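Local coordinates for protein sortase B (Clostridium perfringens, PDB 5YFK) that is a class B sortase, a cysteine transpeptidase that probably cleaves sorting signals and joins surface proteins to the cell wall, at residues 55-60 against 141-146; 64-69 against 122-127; 153-158 against 187-192. The protein carries 1 engineered substitution. One frame throughout, in Å; residues are numbered along the deposited sequence.

Contact 1: 55-60 against 141-146; sequences YRFWIK and LYREGK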
loop_
_atom_site.group_PDB
_atom_site.type_symbol
_atom_site.label_atom_id
_atom_site.label_comp_id
_atom_site.label_asym_id
_atom_site.label_seq_id
_atom_site.Cartn_x
_atom_site.Cartn_y
_atom_site.Cartn_z
ATOM N N TYR A 55 9.054 -11.254 -0.861
ATOM C CA TYR A 55 7.735 -11.035 -1.455
ATOM C C TYR A 55 6.608 -11.421 -0.498
ATOM O O TYR A 55 6.664 -12.473 0.146
ATOM C CB TYR A 55 7.603 -11.847 -2.739
ATOM C CG TYR A 55 6.221 -11.758 -3.345
ATOM C CD1 TYR A 55 5.830 -10.629 -4.045
ATOM C CD2 TYR A 55 5.285 -12.757 -3.134
ATOM C CE1 TYR A 55 4.562 -10.528 -4.577
ATOM C CE2 TYR A 55 4.035 -12.703 -3.722
ATOM C CZ TYR A 55 3.670 -11.565 -4.419
ATOM O OH TYR A 55 2.402 -11.452 -4.927
ATOM N N ARG A 56 5.560 -10.596 -0.426
ATOM C CA ARG A 56 4.427 -10.906 0.434
ATOM C C ARG A 56 3.085 -10.893 -0.290
ATOM O O ARG A 56 2.224 -11.733 -0.016
ATOM C CB ARG A 56 4.371 -9.951 1.626
ATOM C CG ARG A 56 5.620 -9.962 2.506
ATOM C CD ARG A 56 5.686 -11.233 3.348
ATOM N NE ARG A 56 6.900 -11.300 4.166
ATOM C CZ ARG A 56 8.005 -11.954 3.817
ATOM N NH1 ARG A 56 8.059 -12.607 2.668
ATOM N NH2 ARG A 56 9.068 -11.923 4.602
ATOM N N PHE A 57 2.858 -9.889 -1.135
ATOM C CA PHE A 57 1.594 -9.790 -1.843
ATOM C C PHE A 57 1.704 -8.833 -3.030
ATOM O O PHE A 57 2.696 -8.108 -3.176
ATOM C CB PHE A 57 0.452 -9.343 -0.890
ATOM C CG PHE A 57 0.730 -8.065 -0.145
ATOM C CD1 PHE A 57 0.289 -6.852 -0.641
ATOM C CD2 PHE A 57 1.255 -8.100 1.141
ATOM C CE1 PHE A 57 0.529 -5.670 0.052
ATOM C CE2 PHE A 57 1.405 -6.931 1.887
ATOM C CZ PHE A 57 1.001 -5.711 1.349
ATOM N N TRP A 58 0.651 -8.792 -3.841
ATOM C CA TRP A 58 0.578 -7.862 -4.952
ATOM C C TRP A 58 -0.436 -6.745 -4.616
ATOM O O TRP A 58 -1.454 -6.980 -3.960
ATOM C CB TRP A 58 0.160 -8.591 -6.236
ATOM C CG TRP A 58 0.395 -7.766 -7.481
ATOM C CD1 TRP A 58 -0.359 -6.720 -7.930
ATOM C CD2 TRP A 58 1.542 -7.819 -8.328
ATOM N NE1 TRP A 58 0.211 -6.171 -9.039
ATOM C CE2 TRP A 58 1.438 -6.746 -9.237
ATOM C CE3 TRP A 58 2.693 -8.612 -8.343
ATOM C CZ2 TRP A 58 2.326 -6.574 -10.265
ATOM C CZ3 TRP A 58 3.595 -8.434 -9.364
ATOM C CH2 TRP A 58 3.419 -7.405 -10.307
ATOM N N ILE A 59 -0.118 -5.536 -5.028
ATOM C CA ILE A 59 -1.032 -4.402 -4.844
ATOM C C ILE A 59 -1.352 -3.776 -6.201
ATOM O O ILE A 59 -0.461 -3.472 -7.000
ATOM C CB ILE A 59 -0.414 -3.351 -3.883
ATOM C CG1 ILE A 59 -1.409 -2.239 -3.562
ATOM C CG2 ILE A 59 0.863 -2.768 -4.428
ATOM C CD1 ILE A 59 -0.980 -1.353 -2.398
ATOM N N LYS A 60 -2.623 -3.433 -6.365
ATOM C CA LYS A 60 -3.073 -2.664 -7.484
ATOM C C LYS A 60 -4.071 -1.625 -7.017
ATOM O O LYS A 60 -5.061 -1.957 -6.352
ATOM C CB LYS A 60 -3.713 -3.588 -8.535
ATOM C CG LYS A 60 -4.359 -2.854 -9.716
ATOM C CD LYS A 60 -3.336 -2.125 -10.560
ATOM C CE LYS A 60 -3.907 -0.886 -11.240
ATOM N NZ LYS A 60 -2.818 0.037 -11.663
ATOM N N LEU A 141 -5.558 -6.237 -3.162
ATOM C CA LEU A 141 -4.363 -7.041 -2.842
ATOM C C LEU A 141 -4.527 -8.468 -3.314
ATOM O O LEU A 141 -5.621 -9.000 -3.306
ATOM C CB LEU A 141 -4.083 -7.054 -1.336
ATOM C CG LEU A 141 -3.979 -5.695 -0.655
ATOM C CD1 LEU A 141 -3.655 -5.843 0.821
ATOM C CD2 LEU A 141 -2.992 -4.778 -1.384
ATOM N N TYR A 142 -3.410 -9.128 -3.587
ATOM C CA TYR A 142 -3.428 -10.570 -3.777
ATOM C C TYR A 142 -2.371 -11.210 -2.928
ATOM O O TYR A 142 -1.209 -10.842 -3.040
ATOM C CB TYR A 142 -3.170 -10.918 -5.232
ATOM C CG TYR A 142 -3.489 -12.361 -5.530
ATOM C CD1 TYR A 142 -2.551 -13.367 -5.306
ATOM C CD2 TYR A 142 -4.683 -12.708 -6.132
ATOM C CE1 TYR A 142 -2.829 -14.690 -5.667
ATOM C CE2 TYR A 142 -4.988 -14.019 -6.416
ATOM C CZ TYR A 142 -4.048 -15.000 -6.197
ATOM O OH TYR A 142 -4.351 -16.283 -6.571
ATOM N N ARG A 143 -2.810 -11.984 -1.941
ATOM C CA ARG A 143 -1.922 -12.572 -0.955
ATOM C C ARG A 143 -2.308 -14.035 -0.708
ATOM O O ARG A 143 -3.478 -14.352 -0.482
ATOM C CB ARG A 143 -2.005 -11.809 0.369
ATOM C CG ARG A 143 -1.079 -12.393 1.427
ATOM C CD ARG A 143 -0.750 -11.427 2.568
ATOM N NE ARG A 143 -1.845 -11.331 3.524
ATOM C CZ ARG A 143 -2.014 -12.136 4.579
ATOM N NH1 ARG A 143 -3.146 -12.088 5.257
ATOM N NH2 ARG A 143 -1.052 -12.944 4.989
ATOM N N GLU A 144 -1.320 -14.920 -0.708
ATOM C CA GLU A 144 -1.589 -16.333 -0.413
ATOM C C GLU A 144 -2.772 -16.845 -1.223
ATOM O O GLU A 144 -3.736 -17.408 -0.673
ATOM C CB GLU A 144 -1.834 -16.529 1.088
ATOM C CG GLU A 144 -0.644 -16.107 1.941
ATOM C CD GLU A 144 -0.824 -16.402 3.420
ATOM O OE1 GLU A 144 0.211 -16.528 4.107
ATOM O OE2 GLU A 144 -1.980 -16.379 3.920
ATOM N N GLY A 145 -2.731 -16.581 -2.523
ATOM C CA GLY A 145 -3.726 -17.124 -3.445
ATOM C C GLY A 145 -5.127 -16.555 -3.297
ATOM O O GLY A 145 -6.087 -17.129 -3.794
ATOM N N LYS A 146 -5.256 -15.396 -2.661
ATOM C CA LYS A 146 -6.569 -14.801 -2.437
ATOM C C LYS A 146 -6.535 -13.318 -2.788
ATOM O O LYS A 146 -5.619 -12.598 -2.393
ATOM C CB LYS A 146 -6.988 -14.979 -0.980
ATOM C CG LYS A 146 -6.947 -16.438 -0.534
ATOM C CD LYS A 146 -7.792 -16.722 0.693
ATOM C CE LYS A 146 -7.890 -18.231 0.924
ATOM N NZ LYS A 146 -8.891 -18.868 0.025
HETATM O O HOH W 1 1.362 -13.880 -1.219
#
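Leu-141 opens with a CA-H...O contact from its CA to Trp-58 O (3.1 Å). Its CG stands anti to the carbonyl carbon (chi1 -54°), which directs CD2 toward Ile-59 and Phe-57: CD2 lies 3.7 Å from Ile-59 CG1 and 3.9 Å from Phe-57 CE1, the three side chains side by side. Tyr-142 then supplies the paired backbone bonds. Its O receives Trp-58 N at 2.9 Å, nearly straight at 164°, and its N donates to Trp-58 O in the carbonyl plane, on a lone pair. The rings of Trp-58 and Tyr-142 leave from the opposite sheet face to Leu-141 and Ile-59 and diverge, so that only their CB atoms approach, and helix 35-51 packs on both. Arg-143 CB meets Phe-57 CB at 3.7 Å, while Arg-143 CG, anti to the backbone N, lies 3.7 Å from Arg-56 O. Arg-143 and Phe-57 cross obliquely, Arg-143 CD 4.1 Å from Phe-57 CD2 and guanidinium and ring planes 79° apart. Arg-56 and Phe-57 both face Val-70, a classic bulge against strand 67-72. At Glu-144 direct pairing gives way to a water, which donates to Arg-56 O at 2.6 Å and accepts from Glu-144 N. A type I' turn from Arg-143 to Lys-146 reverses the chain into strand 146-159. The antiparallel pairs Trp-58/Tyr-142 (hydrogen-bonded) and Ile-59/Leu-141 (non-hydrogen-bonded) join the first and last strands in sheet order, consistent with the sortase beta-barrel.

Contact 2: 64-69 against 122-127; sequences TNIDFP and AQIKHF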
loop_
_atom_site.group_PDB
_atom_site.type_symbol
_atom_site.label_atom_id
_atom_site.label_comp_id
_atom_site.label_asym_id
_atom_site.label_seq_id
_atom_site.Cartn_x
_atom_site.Cartn_y
_atom_site.Cartn_z
ATOM N N THR A 64 -4.963 4.089 -11.349
ATOM C CA THR A 64 -3.577 4.554 -11.275
ATOM C C THR A 64 -2.658 3.538 -11.937
ATOM O O THR A 64 -3.105 2.472 -12.389
ATOM C CB THR A 64 -3.084 4.662 -9.818
ATOM O OG1 THR A 64 -2.908 3.334 -9.306
ATOM C CG2 THR A 64 -4.072 5.435 -8.967
ATOM N N ASN A 65 -1.393 3.907 -12.032
ATOM C CA ASN A 65 -0.334 2.988 -12.445
ATOM C C ASN A 65 0.335 2.263 -11.293
ATOM O O ASN A 65 1.407 1.686 -11.464
ATOM C CB ASN A 65 0.725 3.711 -13.265
ATOM C CG ASN A 65 1.499 4.741 -12.465
ATOM O OD1 ASN A 65 1.100 5.138 -11.383
ATOM N ND2 ASN A 65 2.647 5.138 -12.989
ATOM N N ILE A 66 -0.346 2.208 -10.162
ATOM C CA ILE A 66 0.147 1.460 -9.020
ATOM C C ILE A 66 -0.275 -0.008 -9.148
ATOM O O ILE A 66 -1.439 -0.375 -9.011
ATOM C CB ILE A 66 -0.306 2.069 -7.684
ATOM C CG1 ILE A 66 0.166 3.512 -7.572
ATOM C CG2 ILE A 66 0.266 1.266 -6.508
ATOM C CD1 ILE A 66 -0.553 4.258 -6.476
ATOM N N ASP A 67 0.702 -0.838 -9.460
ATOM C CA ASP A 67 0.490 -2.203 -9.934
ATOM C C ASP A 67 1.803 -2.955 -9.745
ATOM O O ASP A 67 2.660 -3.023 -10.655
ATOM C CB ASP A 67 0.097 -2.195 -11.411
ATOM C CG ASP A 67 -0.430 -3.523 -11.892
ATOM O OD1 ASP A 67 -0.471 -4.500 -11.117
ATOM O OD2 ASP A 67 -0.825 -3.579 -13.078
ATOM N N PHE A 68 2.035 -3.403 -8.512
ATOM C CA PHE A 68 3.361 -3.811 -8.090
ATOM C C PHE A 68 3.336 -5.052 -7.201
ATOM O O PHE A 68 2.460 -5.196 -6.340
ATOM C CB PHE A 68 4.030 -2.679 -7.303
ATOM C CG PHE A 68 4.247 -1.422 -8.102
ATOM C CD1 PHE A 68 5.188 -1.391 -9.111
ATOM C CD2 PHE A 68 3.571 -0.262 -7.787
ATOM C CE1 PHE A 68 5.400 -0.235 -9.837
ATOM C CE2 PHE A 68 3.766 0.888 -8.515
ATOM C CZ PHE A 68 4.697 0.902 -9.529
ATOM N N PRO A 69 4.479 -5.764 -7.169
ATOM C CA PRO A 69 4.761 -6.660 -6.054
ATOM C C PRO A 69 5.220 -5.887 -4.805
ATOM O O PRO A 69 5.695 -4.769 -4.914
ATOM C CB PRO A 69 5.907 -7.528 -6.605
ATOM C CG PRO A 69 6.633 -6.590 -7.510
ATOM C CD PRO A 69 5.596 -5.697 -8.133
ATOM N N ALA A 122 3.955 7.545 -6.558
ATOM C CA ALA A 122 3.692 8.937 -6.950
ATOM C C ALA A 122 2.194 9.199 -7.019
ATOM O O ALA A 122 1.701 10.233 -6.562
ATOM C CB ALA A 122 4.328 9.246 -8.300
ATOM N N GLN A 123 1.461 8.285 -7.642
ATOM C CA GLN A 123 0.044 8.543 -7.923
ATOM C C GLN A 123 -0.881 8.490 -6.751
ATOM O O GLN A 123 -2.037 8.917 -6.857
ATOM C CB GLN A 123 -0.458 7.671 -9.080
ATOM C CG GLN A 123 0.156 8.123 -10.382
ATOM C CD GLN A 123 -0.596 7.622 -11.601
ATOM O OE1 GLN A 123 -1.565 6.853 -11.485
ATOM N NE2 GLN A 123 -0.031 7.892 -12.764
ATOM N N ILE A 124 -0.360 8.141 -5.575
ATOM C CA ILE A 124 -1.136 8.342 -4.341
ATOM C C ILE A 124 -1.575 9.796 -4.154
ATOM O O ILE A 124 -2.686 10.090 -3.670
ATOM C CB ILE A 124 -0.321 7.880 -3.108
ATOM C CG1 ILE A 124 -0.010 6.386 -3.188
ATOM C CG2 ILE A 124 -1.050 8.240 -1.842
ATOM C CD1 ILE A 124 -1.182 5.439 -3.238
ATOM N N LYS A 125 -0.805 10.708 -4.729
ATOM C CA LYS A 125 -1.078 12.140 -4.591
ATOM C C LYS A 125 -2.383 12.546 -5.316
ATOM O O LYS A 125 -3.084 13.482 -4.886
ATOM C CB LYS A 125 0.125 12.913 -5.136
ATOM C CG LYS A 125 0.206 12.979 -6.658
ATOM C CD LYS A 125 1.502 13.635 -7.106
ATOM C CE LYS A 125 1.525 13.863 -8.612
ATOM N NZ LYS A 125 0.870 15.149 -8.959
ATOM N N HIS A 126 -2.876 11.651 -6.164
ATOM C CA HIS A 126 -4.078 11.977 -6.948
ATOM C C HIS A 126 -5.272 11.946 -6.024
ATOM O O HIS A 126 -6.286 12.584 -6.281
ATOM C CB HIS A 126 -4.286 10.979 -8.072
ATOM C CG HIS A 126 -3.319 11.110 -9.205
ATOM N ND1 HIS A 126 -3.342 10.262 -10.290
ATOM C CD2 HIS A 126 -2.389 12.056 -9.490
ATOM C CE1 HIS A 126 -2.395 10.617 -11.145
ATOM N NE2 HIS A 126 -1.833 11.728 -10.707
ATOM N N PHE A 127 -5.163 11.199 -4.930
ATOM C CA PHE A 127 -6.279 11.065 -4.007
ATOM C C PHE A 127 -6.566 12.342 -3.229
ATOM O O PHE A 127 -7.651 12.485 -2.654
ATOM C CB PHE A 127 -6.037 9.877 -3.080
ATOM C CG PHE A 127 -6.255 8.564 -3.751
ATOM C CD1 PHE A 127 -7.544 8.139 -4.035
ATOM C CD2 PHE A 127 -5.185 7.834 -4.249
ATOM C CE1 PHE A 127 -7.776 6.981 -4.748
ATOM C CE2 PHE A 127 -5.405 6.657 -4.952
ATOM C CZ PHE A 127 -6.700 6.205 -5.161
HETATM O O HOH W 2 2.668 6.069 -9.176
#
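Gln-123 carries the polar half of this contact through OE1, which accepts the backbone N of Asn-65 at 3.0 Å with an N-H...O angle of 154°. The donor stands above the plane of the side-chain carbonyl, 55° out of it, rather than on a lone pair. Threonine carbon crowds the same oxygen: Thr-64 CB is 3.1 Å from Gln-123 OE1. Beside that bond the amide planes of Asn-65 and Gln-123 are 26° apart, although the two side chains cross at about a right angle. Asn-65 OD1 sits 3.0 Å from Gln-123 CD, yet the two amides do not bond directly; a water instead donates to Asn-65 OD1 at 2.9 Å and accepts from Gln-123 N. The apolar half is a tip-to-tip meeting of Ile-66 CD1 and Ile-124 CD1 at 3.5 Å, their chains again crossing nearly at right angles, with Thr-64 CG2 more loosely against the Phe-127 ring.

In the next shell, Thr-64 OG1, held between its own N and carbonyl carbon, accepts Ile-66 N at 2.9 Å and is also hydrogen-bonded to Val-61 O, which together fix the hydroxyl. This ST turn shapes the backbone that presents Asn-65 N. Asp-118 steadies both amides, its OD1 bonding Gln-123 NE2 and its O bonding Asn-65 ND2. The Gln-123 chain, extended beyond CG, reaches out from a 3-10 segment, while Ile-124 leans on Ile-218 and Val-220 of strand 216-225. The side chain of Ile-124 is about 9 Å from those of Arg-217 and the engineered Ser-209, two predicted active-site positions. With both amides gripped at oxygen and nitrogen, their flip states are well defined, and the loop ahead of helix 130-135 is tied to the turn before strand 67-72 by directional polar bonds together with aliphatic packing.

Contact 3: 153-158 against 187-192; sequences FSVYQE and KSLFKR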
loop_
_atom_site.group_PDB
_atom_site.type_symbol
_atom_site.label_atom_id
_atom_site.label_comp_id
_atom_site.label_asym_id
_atom_site.label_seq_id
_atom_site.Cartn_x
_atom_site.Cartn_y
_atom_site.Cartn_z
ATOM N N PHE A 153 -11.120 5.310 2.533
ATOM C CA PHE A 153 -12.022 6.172 3.322
ATOM C C PHE A 153 -11.318 7.444 3.832
ATOM O O PHE A 153 -11.955 8.346 4.382
ATOM C CB PHE A 153 -12.687 5.378 4.463
ATOM C CG PHE A 153 -11.751 4.927 5.541
ATOM C CD1 PHE A 153 -11.411 5.774 6.578
ATOM C CD2 PHE A 153 -11.063 3.712 5.414
ATOM C CE1 PHE A 153 -10.454 5.410 7.506
ATOM C CE2 PHE A 153 -10.198 3.290 6.404
ATOM C CZ PHE A 153 -9.938 4.119 7.490
ATOM N N SER A 154 -9.994 7.444 3.791
ATOM C CA SER A 154 -9.233 8.606 4.297
ATOM C C SER A 154 -8.094 8.954 3.363
ATOM O O SER A 154 -7.340 8.083 2.954
ATOM C CB SER A 154 -8.677 8.340 5.688
ATOM O OG SER A 154 -7.965 9.483 6.162
ATOM N N VAL A 155 -7.885 10.245 3.127
ATOM C CA VAL A 155 -6.682 10.723 2.472
ATOM C C VAL A 155 -6.226 12.006 3.177
ATOM O O VAL A 155 -7.045 12.817 3.593
ATOM C CB VAL A 155 -6.891 11.047 0.962
ATOM C CG1 VAL A 155 -8.000 12.088 0.766
ATOM C CG2 VAL A 155 -5.605 11.557 0.347
ATOM N N TYR A 156 -4.944 12.071 3.492
ATOM C CA TYR A 156 -4.377 13.248 4.152
ATOM C C TYR A 156 -2.883 13.412 3.934
ATOM O O TYR A 156 -2.188 12.477 3.518
ATOM C CB TYR A 156 -4.732 13.264 5.658
ATOM C CG TYR A 156 -4.185 12.116 6.479
ATOM C CD1 TYR A 156 -4.895 10.915 6.601
ATOM C CD2 TYR A 156 -2.950 12.216 7.117
ATOM C CE1 TYR A 156 -4.399 9.861 7.336
ATOM C CE2 TYR A 156 -2.486 11.204 7.938
ATOM C CZ TYR A 156 -3.174 10.007 7.988
ATOM O OH TYR A 156 -2.684 8.964 8.734
ATOM N N GLN A 157 -2.353 14.578 4.301
ATOM C CA GLN A 157 -0.911 14.705 4.336
ATOM C C GLN A 157 -0.495 15.449 5.580
ATOM O O GLN A 157 -1.266 16.234 6.157
ATOM C CB GLN A 157 -0.344 15.356 3.065
ATOM C CG GLN A 157 -0.976 16.663 2.652
ATOM C CD GLN A 157 -0.376 17.239 1.362
ATOM O OE1 GLN A 157 0.250 16.534 0.565
ATOM N NE2 GLN A 157 -0.445 18.538 1.239
ATOM N N GLU A 158 0.693 15.143 6.046
ATOM C CA GLU A 158 1.205 15.845 7.208
ATOM C C GLU A 158 2.678 15.652 7.297
ATOM O O GLU A 158 3.272 14.953 6.503
ATOM C CB GLU A 158 0.530 15.344 8.501
ATOM C CG GLU A 158 0.676 13.855 8.749
ATOM C CD GLU A 158 -0.023 13.383 10.032
ATOM O OE1 GLU A 158 0.622 12.726 10.871
ATOM O OE2 GLU A 158 -1.185 13.768 10.271
ATOM N N LYS A 187 -9.067 12.729 10.131
ATOM C CA LYS A 187 -8.006 13.412 9.399
ATOM C C LYS A 187 -8.305 13.614 7.894
ATOM O O LYS A 187 -7.583 14.343 7.217
ATOM C CB LYS A 187 -6.713 12.593 9.523
ATOM C CG LYS A 187 -5.966 12.762 10.818
ATOM C CD LYS A 187 -4.602 12.125 10.680
ATOM C CE LYS A 187 -3.913 11.909 12.007
ATOM N NZ LYS A 187 -3.159 13.122 12.391
ATOM N N SER A 188 -9.197 12.798 7.327
ATOM C CA SER A 188 -9.388 12.786 5.886
ATOM C C SER A 188 -9.844 14.148 5.381
ATOM O O SER A 188 -10.696 14.797 6.004
ATOM C CB SER A 188 -10.393 11.729 5.442
ATOM O OG SER A 188 -10.398 11.617 4.025
ATOM N N LEU A 189 -9.266 14.552 4.260
ATOM C CA LEU A 189 -9.755 15.687 3.465
ATOM C C LEU A 189 -11.199 15.488 3.044
ATOM O O LEU A 189 -11.967 16.460 2.987
ATOM C CB LEU A 189 -8.883 15.830 2.221
ATOM C CG LEU A 189 -7.436 16.200 2.515
ATOM C CD1 LEU A 189 -6.580 15.951 1.289
ATOM C CD2 LEU A 189 -7.305 17.651 2.954
ATOM N N PHE A 190 -11.580 14.223 2.822
ATOM C CA PHE A 190 -12.850 13.859 2.181
ATOM C C PHE A 190 -13.527 12.717 2.943
ATOM O O PHE A 190 -12.879 11.738 3.329
ATOM C CB PHE A 190 -12.654 13.442 0.707
ATOM C CG PHE A 190 -11.830 14.400 -0.104
ATOM C CD1 PHE A 190 -12.188 15.721 -0.226
ATOM C CD2 PHE A 190 -10.669 13.972 -0.745
ATOM C CE1 PHE A 190 -11.398 16.617 -0.923
ATOM C CE2 PHE A 190 -9.848 14.868 -1.387
ATOM C CZ PHE A 190 -10.234 16.193 -1.514
ATOM N N LYS A 191 -14.848 12.813 3.080
ATOM C CA LYS A 191 -15.644 11.799 3.776
ATOM C C LYS A 191 -16.227 10.790 2.779
ATOM O O LYS A 191 -16.711 11.171 1.720
ATOM C CB LYS A 191 -16.752 12.489 4.571
ATOM C CG LYS A 191 -17.861 11.574 5.062
ATOM C CD LYS A 191 -17.575 11.049 6.457
ATOM C CE LYS A 191 -18.428 9.824 6.748
ATOM N NZ LYS A 191 -18.070 9.222 8.057
ATOM N N ARG A 192 -15.981 9.506 3.024
ATOM C CA ARG A 192 -16.621 8.426 2.274
ATOM C C ARG A 192 -17.925 8.007 2.942
ATOM O O ARG A 192 -17.930 7.509 4.081
ATOM C CB ARG A 192 -15.697 7.206 2.173
ATOM C CG ARG A 192 -16.225 6.114 1.251
ATOM C CD ARG A 192 -15.990 6.431 -0.213
ATOM N NE ARG A 192 -14.580 6.340 -0.580
ATOM C CZ ARG A 192 -14.072 6.843 -1.694
ATOM N NH1 ARG A 192 -12.790 6.674 -1.974
ATOM N NH2 ARG A 192 -14.852 7.519 -2.542
HETATM O O HOH W 3 -14.264 9.049 5.361
#
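The Tyr-156 ring has Lys-187 CD over one face, 3.7 Å from the centroid and 15° off the normal, a CH-pi contact, and at its edge, in plane, Ser-154 OG, which is hydrogen-bonded to Gln-184 O. The Phe-190 ring carries Leu-189 CB centrally over one face, and Phe-190 CD2 lies 3.6 Å from Val-155 CG1, which approaches the ring obliquely. The contact lays the loop after helix 174-186 along strand 146-159 of the sortase sheet, where Phe-153 and Ser-154 form a classic bulge facing Val-221. Ser-188 OG, anti to its own N, accepts Val-155 N at 3.0 Å and donates to Phe-190 O, so one hydroxyl joins strand to loop and also braces the loop. Leu-189 N returns a bond to Val-155 O, nearly along the C=O axis. A water bridges Phe-153 O and Arg-192 N. Beyond the tyrosine ring, the lysine chain bends at chi4 to reach Glu-158, whose side chain lies about 6 Å from that of Arg-217, a predicted transition-state stabiliser. Glu-166 OE2 also forms a salt bridge with Lys-187 NZ, so the lysine's charge is probably shared between two carboxylates. Lys-187 NZ meets the syn lone pair of Glu-158 OE2 at 3.0 Å.

How the contacts relate
Contact 1 is the buried one, whereas contacts 2 and 3 are each partly buried. All three reach the same sheet, but only contact 1 is strand against strand, held by paired backbone bonds; in contact 2 side-chain amides and water join a turn to a 3-10 loop, and in contact 3 a serine hydroxyl, backbone bonds and a salt bridge fasten a loop to a strand. Contacts 1 and 2 touch directly through neighbouring strands 55-61 and 67-72, with Trp-58 NE1 probably bonded to Asp-67 OD1. Phe-127 O packs on Val-155 CG1 and on Phe-190 CE2, each at 3.5 Å, connecting contacts 2 and 3. Contacts 1 and 3 lie on opposite sides of the chain's centre without touching.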